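Local coordinates for protein phosphoserine aminotransferase SerC (Cytophaga hutchinsonii ATCC 33406, PDB 3FFR) that probably catalyses the pyridoxal-phosphate-dependent transfer of an amino group between phosphoserine and 2-oxoglutarate, a step of serine biosynthesis, at residues A[53-58]-A[258-263]; A[86-91]-A[96-101]; A[154-157]-A[163-166]; A[172-177]-A[269-274]; A[279-284]-A[356-361]. All coordinates share one frame; numbering follows the deposited sequence.

Overall arrangement
Interactions 2 and 3 both lie on the seven-stranded sheet, their centres 14 Å apart, and meet where Phe155 packs on Cys89 and Phe87. Val166 then touches Phe177, linking interaction 3 to the loop of interaction 4. Interactions 1 and 4 are neighbours too (centres 12 Å apart), joined by Leu56 against Leu172 and by Ile262 against Gln270. Interaction 5 sits further along helix 264-284, centred 22 Å from interaction 4, although their nearest atoms are about 5 Å apart. For the active site, Lys191 carries the cofactor as an aldimine; Pro173 of interaction 4 packs on the following residue, Cys192, and the side chain of Lys96 in interaction 2 lies about 11 Å from a bound serine.

Interaction 1 (A[53-58]-A[258-263]); sequences KTLLEL and DMLQIS
Leu55 supplies most of the surface that helix 39-55 offers to Met259 and Leu260 near the end of helix 246-262. Its CB already has a neighbour, Leu260 CD2 at 3.9 Å, and the same methyl lies 3.7 Å from Leu55 CA, so Leu260 reaches the backbone of the other helix. With CG set opposite the backbone N (chi1 -176°), the branch carries its two methyls across the gap. Leu55 CD1 meets Leu260 CD2 at 3.8 Å and has Met259 CB as a more distant neighbour. Leu55 CD2 turns to Met259, a selenomethionine in this crystal, and comes within 4.1 Å of Met259 SE.

Thr54 adds a flank: its CG2 touches Leu260 CD2 at 3.8 Å, the two side chains running at about a right angle. Its hydroxyl takes no part, since OG1 is hydrogen-bonded to Asp50 O in its own helix, and a bound polyethylene glycol lies about 4 Å from this side chain. Both helices finish here. Glu57 closes the first with a Schellman motif, while Ser263 OG caps the next helix at Gly266 N and also bonds Ile262 O at 2.6 Å.

No hydrogen bond or ion pair joins the two segments. Their cohesion therefore rests on the fit of methyl groups and one selenium-containing chain, an attraction that depends on shape much more than on direction.

Interaction 2 (A[86-91]-A[96-101]); sequences SFHCVN and KRFYEF
His88 presents one ring face to Tyr99, whose CA stands 3.5 Å above the plane, displaced toward the rim. This is a CH-pi contact, with the CA to ring centroid vector 20° off the normal. The Tyr99 ring also turns its edge to the His88 face, in a T-shaped pair with centroids 5.8 Å apart. His88 in turn directs its own edge at Phe98: CE1 lies over one Phe98 face, the planes standing at 88°. In the plane of the imidazole, Ser86 OG hydrogen-bonds His88 NE2 at 2.8 Å, which should help fix the rotation of the ring.

Two residues further along the strand from His88, Val90 uses both methyls. Val90 CG2 packs on Tyr99 CB at 3.6 Å, and Val90 CG1 rests 3.7 Å from Lys96 CA. Lys96 then leads outward, where its NZ pairs with Glu100 OE2 at 2.7 Å. Phe98 also stacks on Trp74 of helix 70-81.

Strand 85-90 and helix 93-104 run nearly antiparallel, at 158° with axes 8.1 Å apart, and Tyr99 continues onto Ala109 of the next strand. This is the first half of the beta-alpha-beta crossover that ends in strand 108-113, which lies parallel to strand 85-90 at the edge of the seven-stranded sheet.

Interaction 3 (A[154-157]-A[163-166]); sequences TFRD and LIFV
Ile164 drives its CD1 methyl against the flat face of the Arg156 guanidinium, and this is the tight part of the contact. Ile164 CD1 stands 3.3 Å above the guanidinium plane, over its centre, and lies 3.5 Å from Arg156 CZ. Behind it Ile164 CG1 follows at 3.6 Å from Arg156 NH2. The same methyl also meets Phe155, Ile164 CD1 lying 3.9 Å from Phe155 CB and 3.8 Å from Phe155 C, so one isoleucine branch is pinched between two consecutive residues. Arg156 arrives at this pose by folding back: bends at chi2 (39°) and chi3 (70°) bring its head over the strand. Two conformers were modelled for this arginine, and the description holds for one of them.

This methyl-on-guanidinium contact joins the connection after helix 149-152 to strand 163-167, an inner strand of the seven-stranded sheet that lies parallel to strands 133-137 and 184-188. Phe155 sends its ring onward to Ile134 and Leu136 of the first of these. An alanine at Ile164 would end at CB and would probably open a gap over this face of the guanidinium, whose head would then depend on its polar bonds alone.

Toward the outside the contact slackens. The CB atoms of Thr154 and Asp157 are directed away from the strand, and Asp157 is exposed. The polar rim of Arg156 is nevertheless held: NH2 forms a salt bridge with Asp183 OD2, which also accepts Ile164 N, and NH1 bonds Ala162 O and Asn159 O.

Interaction 4 (A[172-177]-A[269-274]); sequences LPYPKF and KQTEEK
Tyr174 extends from its loop toward helix 264-284 and meets two consecutive residues, Thr271 at CD1 and Glu272 at the hydroxyl. A trans first torsion (chi1 -178°) carries the ring toward the helix. Tyr174 OH donates to Glu272 OE2 at 2.7 Å, on the anti lone pair of that oxygen, away from OE1. OE2 sits at the ring edge, near its plane, while the carboxylate is turned across it, the two planes being 81° apart. The glutamate chain, extended beyond CG, runs at about a right angle to the tyrosine, and Glu272 OE2 is also 3.5 Å from Tyr174 CE1. Thr271 approaches differently: its CG2 methyl comes obliquely to Tyr174 CD1 at 3.7 Å. The threonine hydroxyl is engaged with Ile267 O in its own helix.

The contact ties the loop between strands 163-167 and 184-188 of the seven-stranded sheet to the helix leading into the five-stranded sheet, the two parts expected of a fold type I aminotransferase. A cis peptide precedes Pro173 in this loop, and Arg268 NE bonds Tyr174 O, a side-chain-to-backbone bond to the same helix. A phenylalanine in place of Tyr174 would keep the methyl contact but would probably leave Glu272 OE2 without its hydroxyl donor and the carboxylate less firmly placed. The tyrosine side chain also touches Met300.

Interaction 5 (A[279-284]-A[356-361]); sequences NTYIES and TLKEKI
Tyr281 OH reaches past Leu357 into the end of helix 347-360. There it is hydrogen-bonded to Gly362 O just beyond the segment; Leu357 O lies 3.3 Å from Tyr281 OH, and Ile361 CB is 4.0 Å from the same oxygen. The phenol is thus inserted among the last residues of the chain, and its bond to Gly362 probably helps to hold the chain's last residue in place.

The ring has two further neighbours. Leu357 CB lies 3.7 Å from Tyr281 CE2, its side chain at about a right angle to the tyrosine, and Leu357 CD1 is 3.9 Å from the same carbon. Lys358 CG approaches Tyr281 CD1 at 3.3 Å and CE1 at 3.5 Å, a close, oblique contact in which the two side chains slide past each other in opposite directions. The first torsion of Tyr281 (chi1 161°) swings CG away from the nitrogen of its own residue, which brings the ring against both Leu357 and Lys358.

The two elements are helix 264-284 and helix 347-360, which pack beside the five-stranded sheet of the C-terminal part of the fold. Ile282 covers strand 302-307 through Ile303 and Ala305, while Ile361 touches Phe288 on the adjacent strand and Leu357 lies on Leu318.

Lys358 marks the solvent side: bent at chi3 (64°), it leads its amino group away from the tyrosine. Lys360 NZ hydrogen-bonds a polyethylene glycol molecule, probably from the crystallisation liquor.

Interaction 1 (A[53-58]-A[258-263])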
# COMPACT_ATOMS: atom_id res chain seq x y z
N LYS A 53 -11.78 17.14 0.36
CA LYS A 53 -11.63 18.59 0.67
C LYS A 53 -13.00 19.18 0.99
O LYS A 53 -13.16 20.04 1.86
CB LYS A 53 -10.96 19.34 -0.47
CG LYS A 53 -9.51 18.94 -0.65
CD LYS A 53 -8.85 19.49 -1.92
CE LYS A 53 -7.43 19.00 -2.04
NZ LYS A 53 -6.71 19.51 -3.25
N THR A 54 -14.00 18.69 0.28
CA THR A 54 -15.37 19.22 0.49
C THR A 54 -15.93 18.70 1.83
O THR A 54 -16.42 19.45 2.70
CB THR A 54 -16.29 18.82 -0.68
OG1 THR A 54 -15.76 19.33 -1.90
CG2 THR A 54 -17.69 19.37 -0.47
N LEU A 55 -15.81 17.39 2.01
CA LEU A 55 -16.39 16.76 3.21
C LEU A 55 -15.78 17.28 4.49
O LEU A 55 -16.47 17.43 5.51
CB LEU A 55 -16.18 15.25 3.15
CG LEU A 55 -16.81 14.43 4.28
CD1 LEU A 55 -18.30 14.42 4.09
CD2 LEU A 55 -16.22 12.98 4.28
N LEU A 56 -14.48 17.49 4.44
CA LEU A 56 -13.71 17.92 5.60
C LEU A 56 -13.53 19.43 5.68
O LEU A 56 -12.93 19.97 6.60
CB LEU A 56 -12.36 17.22 5.64
CG LEU A 56 -12.46 15.69 5.78
CD1 LEU A 56 -11.02 15.05 5.76
CD2 LEU A 56 -13.28 15.27 7.03
N GLU A 57 -14.10 20.11 4.71
CA GLU A 57 -14.06 21.59 4.67
C GLU A 57 -12.62 22.14 4.79
O GLU A 57 -12.32 23.08 5.53
CB GLU A 57 -14.99 22.18 5.73
CG GLU A 57 -16.42 21.68 5.54
CD GLU A 57 -17.37 22.12 6.63
OE1 GLU A 57 -17.32 23.28 7.06
OE2 GLU A 57 -18.17 21.28 7.05
N LEU A 58 -11.75 21.58 3.99
CA LEU A 58 -10.36 21.98 4.01
C LEU A 58 -10.12 23.29 3.28
O LEU A 58 -10.63 23.51 2.17
CB LEU A 58 -9.49 20.92 3.36
CG LEU A 58 -9.44 19.54 4.04
CD1 LEU A 58 -8.64 18.52 3.19
CD2 LEU A 58 -8.87 19.69 5.44
N ASP A 258 -21.10 9.44 -1.34
CA ASP A 258 -22.27 8.98 -0.59
C ASP A 258 -22.36 9.78 0.72
O ASP A 258 -23.43 10.19 1.15
CB ASP A 258 -22.19 7.47 -0.28
CG ASP A 258 -22.27 6.60 -1.52
OD1 ASP A 258 -23.00 6.99 -2.46
OD2 ASP A 258 -21.63 5.51 -1.56
N MSE A 259 -21.22 9.97 1.37
CA MSE A 259 -21.17 10.68 2.65
C MSE A 259 -21.60 12.14 2.50
O MSE A 259 -22.30 12.70 3.35
CB MSE A 259 -19.79 10.58 3.32
CG MSE A 259 -19.49 9.24 3.82
SE MSE A 259 -17.70 9.20 4.63
CE MSE A 259 -17.74 7.43 5.38
N LEU A 260 -21.20 12.72 1.40
CA LEU A 260 -21.55 14.10 1.11
C LEU A 260 -23.05 14.29 0.96
O LEU A 260 -23.56 15.39 1.19
CB LEU A 260 -20.86 14.63 -0.14
CG LEU A 260 -19.38 14.93 0.02
CD1 LEU A 260 -18.69 15.03 -1.35
CD2 LEU A 260 -19.18 16.17 0.85
N GLN A 261 -23.75 13.22 0.56
CA GLN A 261 -25.21 13.30 0.40
C GLN A 261 -25.88 13.39 1.76
O GLN A 261 -26.93 14.00 1.91
CB GLN A 261 -25.76 12.13 -0.41
CG GLN A 261 -25.28 12.14 -1.87
CD GLN A 261 -25.84 13.33 -2.64
OE1 GLN A 261 -27.04 13.42 -2.88
NE2 GLN A 261 -24.96 14.24 -3.04
N ILE A 262 -25.24 12.80 2.77
CA ILE A 262 -25.76 12.86 4.14
C ILE A 262 -25.31 14.16 4.81
O ILE A 262 -26.07 14.81 5.55
CB ILE A 262 -25.28 11.67 4.98
CG1 ILE A 262 -25.69 10.35 4.34
CG2 ILE A 262 -25.79 11.73 6.43
CD1 ILE A 262 -25.03 9.16 5.01
N SER A 263 -24.07 14.51 4.49
CA SER A 263 -23.29 15.66 5.04
C SER A 263 -22.49 15.19 6.24
O SER A 263 -22.90 14.28 6.97
CB SER A 263 -24.14 16.90 5.41
OG SER A 263 -24.82 16.78 6.65

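Interaction 2 (A[86-91]-A[96-101])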
# COMPACT_ATOMS: atom_id res chain seq x y z
N SER A 86 11.03 15.69 18.29
CA SER A 86 9.59 15.73 18.23
C SER A 86 9.02 15.67 19.65
O SER A 86 9.71 15.40 20.61
CB SER A 86 9.07 14.56 17.43
OG SER A 86 9.47 13.34 18.03
N PHE A 87 7.72 15.92 19.73
CA PHE A 87 6.97 15.87 21.02
C PHE A 87 5.72 15.04 20.76
O PHE A 87 5.01 15.28 19.77
CB PHE A 87 6.61 17.29 21.47
CG PHE A 87 5.70 17.36 22.66
CD1 PHE A 87 4.33 17.26 22.52
CD2 PHE A 87 6.21 17.55 23.92
CE1 PHE A 87 3.51 17.31 23.61
CE2 PHE A 87 5.38 17.63 25.03
CZ PHE A 87 4.04 17.49 24.88
N HIS A 88 5.46 14.08 21.65
CA HIS A 88 4.32 13.19 21.51
C HIS A 88 3.49 13.06 22.78
O HIS A 88 4.04 12.88 23.84
CB HIS A 88 4.81 11.76 21.18
CG HIS A 88 5.63 11.66 19.92
ND1 HIS A 88 5.17 11.02 18.78
CD2 HIS A 88 6.87 12.12 19.64
CE1 HIS A 88 6.10 11.13 17.84
NE2 HIS A 88 7.14 11.78 18.33
N CYS A 89 2.18 13.13 22.63
CA CYS A 89 1.24 12.76 23.70
C CYS A 89 1.00 11.26 23.58
O CYS A 89 0.50 10.79 22.55
CB CYS A 89 -0.10 13.51 23.60
SG CYS A 89 0.02 15.21 24.22
N VAL A 90 1.37 10.52 24.61
CA VAL A 90 1.28 9.05 24.61
C VAL A 90 0.37 8.53 25.71
O VAL A 90 0.60 8.83 26.89
CB VAL A 90 2.70 8.43 24.77
CG1 VAL A 90 2.63 6.89 24.94
CG2 VAL A 90 3.60 8.84 23.57
N ASN A 91 -0.65 7.79 25.31
CA ASN A 91 -1.61 7.23 26.29
C ASN A 91 -2.14 5.87 25.92
O ASN A 91 -3.11 5.36 26.49
CB ASN A 91 -2.78 8.19 26.56
CG ASN A 91 -3.67 8.40 25.36
OD1 ASN A 91 -3.29 8.08 24.23
ND2 ASN A 91 -4.88 8.90 25.60
N LYS A 96 1.91 5.34 21.46
CA LYS A 96 3.24 4.86 21.91
C LYS A 96 4.13 4.43 20.74
O LYS A 96 5.33 4.74 20.67
CB LYS A 96 3.09 3.71 22.89
CG LYS A 96 4.40 3.06 23.36
CD LYS A 96 4.05 1.94 24.37
CE LYS A 96 5.22 1.10 24.85
NZ LYS A 96 5.60 0.05 23.83
N ARG A 97 3.54 3.71 19.80
CA ARG A 97 4.30 3.18 18.65
C ARG A 97 4.84 4.34 17.80
O ARG A 97 6.02 4.31 17.38
CB ARG A 97 3.48 2.20 17.80
CG ARG A 97 4.35 1.41 16.79
CD ARG A 97 5.19 0.27 17.42
NE ARG A 97 6.17 -0.24 16.45
CZ ARG A 97 7.46 0.10 16.46
NH1 ARG A 97 7.94 0.83 17.46
NH2 ARG A 97 8.29 -0.34 15.51
N PHE A 98 4.00 5.36 17.60
CA PHE A 98 4.39 6.57 16.83
C PHE A 98 5.56 7.24 17.52
O PHE A 98 6.57 7.57 16.91
CB PHE A 98 3.15 7.47 16.65
CG PHE A 98 3.35 8.67 15.78
CD1 PHE A 98 4.43 8.79 14.92
CD2 PHE A 98 2.33 9.61 15.72
CE1 PHE A 98 4.54 9.90 14.10
CE2 PHE A 98 2.44 10.72 14.88
CZ PHE A 98 3.53 10.85 14.08
N TYR A 99 5.45 7.39 18.83
CA TYR A 99 6.54 7.96 19.62
C TYR A 99 7.82 7.15 19.42
O TYR A 99 8.91 7.71 19.25
CB TYR A 99 6.12 7.99 21.11
CG TYR A 99 7.25 8.04 22.11
CD1 TYR A 99 7.96 9.20 22.33
CD2 TYR A 99 7.59 6.92 22.84
CE1 TYR A 99 8.98 9.25 23.25
CE2 TYR A 99 8.62 6.94 23.74
CZ TYR A 99 9.30 8.11 23.96
OH TYR A 99 10.33 8.13 24.88
N GLU A 100 7.68 5.82 19.44
CA GLU A 100 8.85 4.93 19.28
C GLU A 100 9.53 5.05 17.92
O GLU A 100 10.75 4.92 17.79
CB GLU A 100 8.45 3.47 19.53
CG GLU A 100 8.17 3.19 20.99
CD GLU A 100 7.54 1.83 21.25
OE1 GLU A 100 7.11 1.17 20.29
OE2 GLU A 100 7.43 1.46 22.44
N PHE A 101 8.73 5.32 16.90
CA PHE A 101 9.30 5.51 15.54
C PHE A 101 10.33 6.63 15.54
O PHE A 101 11.31 6.59 14.80
CB PHE A 101 8.20 5.88 14.52
CG PHE A 101 7.46 4.71 13.95
CD1 PHE A 101 7.32 3.51 14.64
CD2 PHE A 101 6.87 4.83 12.69
CE1 PHE A 101 6.63 2.44 14.09
CE2 PHE A 101 6.16 3.78 12.15
CZ PHE A 101 6.02 2.60 12.85

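Interaction 3 (A[154-157]-A[163-166])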
# COMPACT_ATOMS: atom_id res chain seq x y z
N THR A 154 -5.62 23.75 22.03
CA THR A 154 -4.83 24.44 23.05
C THR A 154 -3.34 24.35 22.78
O THR A 154 -2.55 25.06 23.38
CB THR A 154 -5.04 23.90 24.47
OG1 THR A 154 -4.58 22.55 24.57
CG2 THR A 154 -6.50 24.01 24.88
N PHE A 155 -2.96 23.49 21.86
CA PHE A 155 -1.51 23.26 21.60
C PHE A 155 -0.81 24.31 20.76
O PHE A 155 0.38 24.56 20.94
CB PHE A 155 -1.27 21.86 21.04
CG PHE A 155 -1.32 20.79 22.12
CD1 PHE A 155 -2.52 20.26 22.52
CD2 PHE A 155 -0.16 20.38 22.76
CE1 PHE A 155 -2.58 19.31 23.52
CE2 PHE A 155 -0.21 19.43 23.77
CZ PHE A 155 -1.42 18.90 24.15
N ARG A 156 -1.55 24.97 19.88
CA ARG A 156 -0.93 25.93 18.98
C ARG A 156 -0.14 26.99 19.70
O ARG A 156 0.96 27.34 19.29
CB ARG A 156 -1.92 26.66 18.07
CG ARG A 156 -1.19 27.87 17.48
CD ARG A 156 0.24 27.40 17.16
NE ARG A 156 0.16 26.49 16.05
CZ ARG A 156 0.99 25.49 15.74
NH1 ARG A 156 2.04 25.15 16.46
NH2 ARG A 156 0.69 24.79 14.67
N ASP A 157 -0.69 27.50 20.78
CA ASP A 157 0.00 28.59 21.49
C ASP A 157 1.12 28.14 22.40
O ASP A 157 1.92 28.96 22.85
CB ASP A 157 -0.99 29.46 22.25
CG ASP A 157 -1.75 30.40 21.33
OD1 ASP A 157 -1.42 30.50 20.11
OD2 ASP A 157 -2.67 31.06 21.85
N LEU A 163 5.01 22.10 14.14
CA LEU A 163 3.99 21.56 13.25
C LEU A 163 3.17 20.60 14.08
O LEU A 163 3.70 19.70 14.73
CB LEU A 163 4.60 20.78 12.09
CG LEU A 163 5.51 21.60 11.16
CD1 LEU A 163 6.27 20.59 10.25
CD2 LEU A 163 4.71 22.66 10.37
N ILE A 164 1.85 20.80 14.06
CA ILE A 164 0.92 19.95 14.81
C ILE A 164 0.24 18.93 13.90
O ILE A 164 -0.50 19.27 12.98
CB ILE A 164 -0.14 20.78 15.60
CG1 ILE A 164 0.55 21.75 16.56
CG2 ILE A 164 -1.08 19.85 16.39
CD1 ILE A 164 -0.41 22.72 17.29
N PHE A 165 0.51 17.66 14.21
CA PHE A 165 -0.04 16.48 13.49
C PHE A 165 -1.04 15.77 14.38
O PHE A 165 -0.74 15.46 15.54
CB PHE A 165 1.05 15.47 13.11
CG PHE A 165 2.06 16.00 12.17
CD1 PHE A 165 3.17 16.69 12.65
CD2 PHE A 165 1.90 15.84 10.80
CE1 PHE A 165 4.10 17.22 11.73
CE2 PHE A 165 2.81 16.35 9.89
CZ PHE A 165 3.92 17.06 10.36
N VAL A 166 -2.20 15.47 13.81
CA VAL A 166 -3.23 14.73 14.53
C VAL A 166 -3.55 13.39 13.85
O VAL A 166 -3.90 13.33 12.67
CB VAL A 166 -4.53 15.56 14.68
CG1 VAL A 166 -5.56 14.78 15.52
CG2 VAL A 166 -4.26 16.94 15.30

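Interaction 4 (A[172-177]-A[269-274])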
# COMPACT_ATOMS: atom_id res chain seq x y z
N LEU A 172 -11.90 10.16 12.16
CA LEU A 172 -12.32 11.01 11.04
C LEU A 172 -13.35 10.20 10.24
O LEU A 172 -13.12 9.02 9.96
CB LEU A 172 -11.10 11.42 10.19
CG LEU A 172 -11.21 12.60 9.23
CD1 LEU A 172 -11.43 13.89 10.01
CD2 LEU A 172 -9.95 12.72 8.36
N PRO A 173 -14.46 10.83 9.80
CA PRO A 173 -14.80 12.24 9.85
C PRO A 173 -15.61 12.80 11.02
O PRO A 173 -16.26 13.83 10.88
CB PRO A 173 -15.63 12.40 8.57
CG PRO A 173 -16.40 11.09 8.46
CD PRO A 173 -15.45 10.05 9.02
N TYR A 174 -15.56 12.13 12.18
CA TYR A 174 -16.28 12.61 13.38
C TYR A 174 -15.76 13.98 13.91
O TYR A 174 -16.53 14.94 14.01
CB TYR A 174 -16.34 11.56 14.47
CG TYR A 174 -17.13 12.11 15.62
CD1 TYR A 174 -18.51 12.29 15.51
CD2 TYR A 174 -16.50 12.50 16.80
CE1 TYR A 174 -19.24 12.86 16.57
CE2 TYR A 174 -17.21 13.05 17.85
CZ TYR A 174 -18.58 13.24 17.75
OH TYR A 174 -19.26 13.80 18.84
N PRO A 175 -14.48 14.06 14.32
CA PRO A 175 -14.03 15.39 14.73
C PRO A 175 -14.11 16.42 13.64
O PRO A 175 -13.86 16.13 12.47
CB PRO A 175 -12.56 15.16 15.08
CG PRO A 175 -12.16 13.94 14.27
CD PRO A 175 -13.38 13.09 14.32
N LYS A 176 -14.45 17.63 14.06
CA LYS A 176 -14.50 18.77 13.16
C LYS A 176 -13.38 19.72 13.54
O LYS A 176 -13.49 20.55 14.44
CB LYS A 176 -15.85 19.48 13.19
CG LYS A 176 -15.93 20.55 12.09
CD LYS A 176 -17.28 21.23 11.97
CE LYS A 176 -17.27 22.17 10.76
NZ LYS A 176 -16.22 23.21 10.89
N PHE A 177 -12.28 19.57 12.84
CA PHE A 177 -11.09 20.36 13.15
C PHE A 177 -11.17 21.81 12.76
O PHE A 177 -11.87 22.19 11.82
CB PHE A 177 -9.81 19.73 12.55
CG PHE A 177 -9.49 18.37 13.12
CD1 PHE A 177 -8.93 18.27 14.41
CD2 PHE A 177 -9.79 17.22 12.44
CE1 PHE A 177 -8.70 17.05 14.99
CE2 PHE A 177 -9.54 15.98 13.01
CZ PHE A 177 -9.00 15.90 14.29
N LYS A 269 -24.16 13.49 13.72
CA LYS A 269 -25.38 13.31 14.51
C LYS A 269 -25.75 11.84 14.62
O LYS A 269 -26.23 11.37 15.68
CB LYS A 269 -26.53 14.13 13.92
CG LYS A 269 -26.33 15.64 14.08
CD LYS A 269 -27.52 16.45 13.50
N GLN A 270 -25.53 11.13 13.53
CA GLN A 270 -25.84 9.69 13.44
C GLN A 270 -24.90 8.93 14.37
O GLN A 270 -25.28 7.99 15.08
CB GLN A 270 -25.80 9.20 12.00
CG GLN A 270 -26.99 9.68 11.21
CD GLN A 270 -26.93 9.42 9.73
OE1 GLN A 270 -25.88 9.07 9.18
NE2 GLN A 270 -28.05 9.64 9.05
N THR A 271 -23.64 9.33 14.34
CA THR A 271 -22.61 8.75 15.21
C THR A 271 -23.01 8.94 16.69
O THR A 271 -22.99 8.02 17.50
CB THR A 271 -21.22 9.40 14.91
OG1 THR A 271 -20.81 9.07 13.56
CG2 THR A 271 -20.17 8.99 15.96
N GLU A 272 -23.43 10.14 17.01
CA GLU A 272 -23.82 10.50 18.39
C GLU A 272 -25.07 9.74 18.85
O GLU A 272 -25.17 9.28 19.99
CB GLU A 272 -24.02 12.00 18.51
CG GLU A 272 -22.70 12.72 18.52
CD GLU A 272 -22.75 14.16 18.13
OE1 GLU A 272 -23.84 14.70 17.80
OE2 GLU A 272 -21.65 14.77 18.15
N GLU A 273 -26.01 9.55 17.94
CA GLU A 273 -27.24 8.83 18.29
C GLU A 273 -26.96 7.35 18.63
O GLU A 273 -27.54 6.79 19.57
CB GLU A 273 -28.22 8.94 17.14
CG GLU A 273 -29.54 8.34 17.41
CD GLU A 273 -30.49 8.53 16.26
OE1 GLU A 273 -30.00 8.81 15.12
OE2 GLU A 273 -31.71 8.34 16.50
N LYS A 274 -26.08 6.74 17.85
CA LYS A 274 -25.66 5.35 18.10
C LYS A 274 -24.86 5.23 19.39
O LYS A 274 -25.06 4.29 20.17
CB LYS A 274 -24.83 4.79 16.95
CG LYS A 274 -25.66 4.47 15.72
CD LYS A 274 -24.81 3.99 14.58
CE LYS A 274 -24.16 5.15 13.84
NZ LYS A 274 -22.93 4.72 13.07

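Interaction 5 (A[279-284]-A[356-361])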
# COMPACT_ATOMS: atom_id res chain seq x y z
N ASN A 279 -24.13 3.79 25.17
CA ASN A 279 -23.70 4.32 26.46
C ASN A 279 -24.81 4.26 27.49
O ASN A 279 -24.57 4.04 28.67
CB ASN A 279 -23.10 5.72 26.28
CG ASN A 279 -21.77 5.68 25.57
OD1 ASN A 279 -21.02 4.70 25.71
ND2 ASN A 279 -21.44 6.74 24.81
N THR A 280 -26.03 4.44 27.03
CA THR A 280 -27.20 4.37 27.93
C THR A 280 -27.29 2.97 28.54
O THR A 280 -27.62 2.79 29.73
CB THR A 280 -28.51 4.74 27.19
OG1 THR A 280 -28.45 6.14 26.85
CG2 THR A 280 -29.75 4.49 28.11
N TYR A 281 -26.97 1.99 27.72
CA TYR A 281 -26.99 0.58 28.13
C TYR A 281 -25.85 0.34 29.11
O TYR A 281 -26.05 -0.24 30.18
CB TYR A 281 -26.90 -0.37 26.94
CG TYR A 281 -26.47 -1.80 27.28
CD1 TYR A 281 -27.21 -2.59 28.14
CD2 TYR A 281 -25.31 -2.36 26.70
CE1 TYR A 281 -26.83 -3.88 28.44
CE2 TYR A 281 -24.92 -3.63 26.99
CZ TYR A 281 -25.68 -4.40 27.87
OH TYR A 281 -25.31 -5.70 28.15
N ILE A 282 -24.69 0.90 28.81
CA ILE A 282 -23.54 0.70 29.71
C ILE A 282 -23.85 1.34 31.08
O ILE A 282 -23.43 0.84 32.11
CB ILE A 282 -22.21 1.24 29.13
CG1 ILE A 282 -21.85 0.49 27.84
CG2 ILE A 282 -21.09 1.12 30.16
CD1 ILE A 282 -20.69 1.13 27.03
N GLU A 283 -24.59 2.46 31.08
CA GLU A 283 -24.88 3.13 32.37
C GLU A 283 -25.52 2.21 33.40
O GLU A 283 -25.32 2.40 34.60
CB GLU A 283 -25.79 4.35 32.23
CG GLU A 283 -25.19 5.56 31.51
CD GLU A 283 -24.04 6.26 32.23
OE1 GLU A 283 -23.71 5.92 33.37
OE2 GLU A 283 -23.44 7.17 31.58
N SER A 284 -26.30 1.24 32.93
CA SER A 284 -27.05 0.39 33.85
C SER A 284 -26.75 -1.10 33.74
O SER A 284 -27.34 -1.92 34.44
CB SER A 284 -28.56 0.62 33.70
OG SER A 284 -29.02 0.27 32.42
N THR A 356 -29.77 -7.06 21.99
CA THR A 356 -29.31 -8.44 22.13
C THR A 356 -28.45 -8.53 23.38
O THR A 356 -28.57 -9.46 24.18
CB THR A 356 -28.57 -8.93 20.87
OG1 THR A 356 -29.46 -8.84 19.75
CG2 THR A 356 -28.10 -10.35 21.04
N LEU A 357 -27.59 -7.53 23.56
CA LEU A 357 -26.72 -7.51 24.74
C LEU A 357 -27.56 -7.43 26.02
O LEU A 357 -27.29 -8.09 27.02
CB LEU A 357 -25.75 -6.34 24.69
CG LEU A 357 -24.61 -6.51 23.67
CD1 LEU A 357 -23.81 -5.22 23.58
CD2 LEU A 357 -23.68 -7.70 24.00
N LYS A 358 -28.57 -6.59 25.97
CA LYS A 358 -29.43 -6.38 27.14
C LYS A 358 -30.14 -7.64 27.54
O LYS A 358 -30.26 -7.97 28.74
CB LYS A 358 -30.49 -5.32 26.86
CG LYS A 358 -29.90 -3.94 26.73
CD LYS A 358 -30.88 -2.94 26.14
CE LYS A 358 -32.08 -2.72 27.01
NZ LYS A 358 -32.91 -1.64 26.40
N GLU A 359 -30.59 -8.35 26.52
CA GLU A 359 -31.40 -9.54 26.71
C GLU A 359 -30.60 -10.75 27.12
O GLU A 359 -31.04 -11.52 27.97
CB GLU A 359 -32.22 -9.85 25.46
CG GLU A 359 -33.32 -8.83 25.18
CD GLU A 359 -34.18 -9.18 23.96
OE1 GLU A 359 -33.92 -10.22 23.32
OE2 GLU A 359 -35.11 -8.40 23.64
N LYS A 360 -29.41 -10.89 26.54
CA LYS A 360 -28.59 -12.08 26.74
C LYS A 360 -27.42 -11.94 27.70
O LYS A 360 -26.91 -12.93 28.22
CB LYS A 360 -28.05 -12.55 25.39
CG LYS A 360 -29.13 -12.68 24.29
CD LYS A 360 -30.17 -13.76 24.62
CE LYS A 360 -29.56 -15.15 24.46
NZ LYS A 360 -30.52 -16.25 24.88
N ILE A 361 -26.98 -10.69 27.91
CA ILE A 361 -25.84 -10.42 28.80
C ILE A 361 -26.27 -9.62 30.02
O ILE A 361 -25.90 -9.92 31.17
CB ILE A 361 -24.71 -9.63 28.04
CG1 ILE A 361 -24.24 -10.38 26.80
CG2 ILE A 361 -23.54 -9.41 28.98
CD1 ILE A 361 -23.67 -11.74 27.10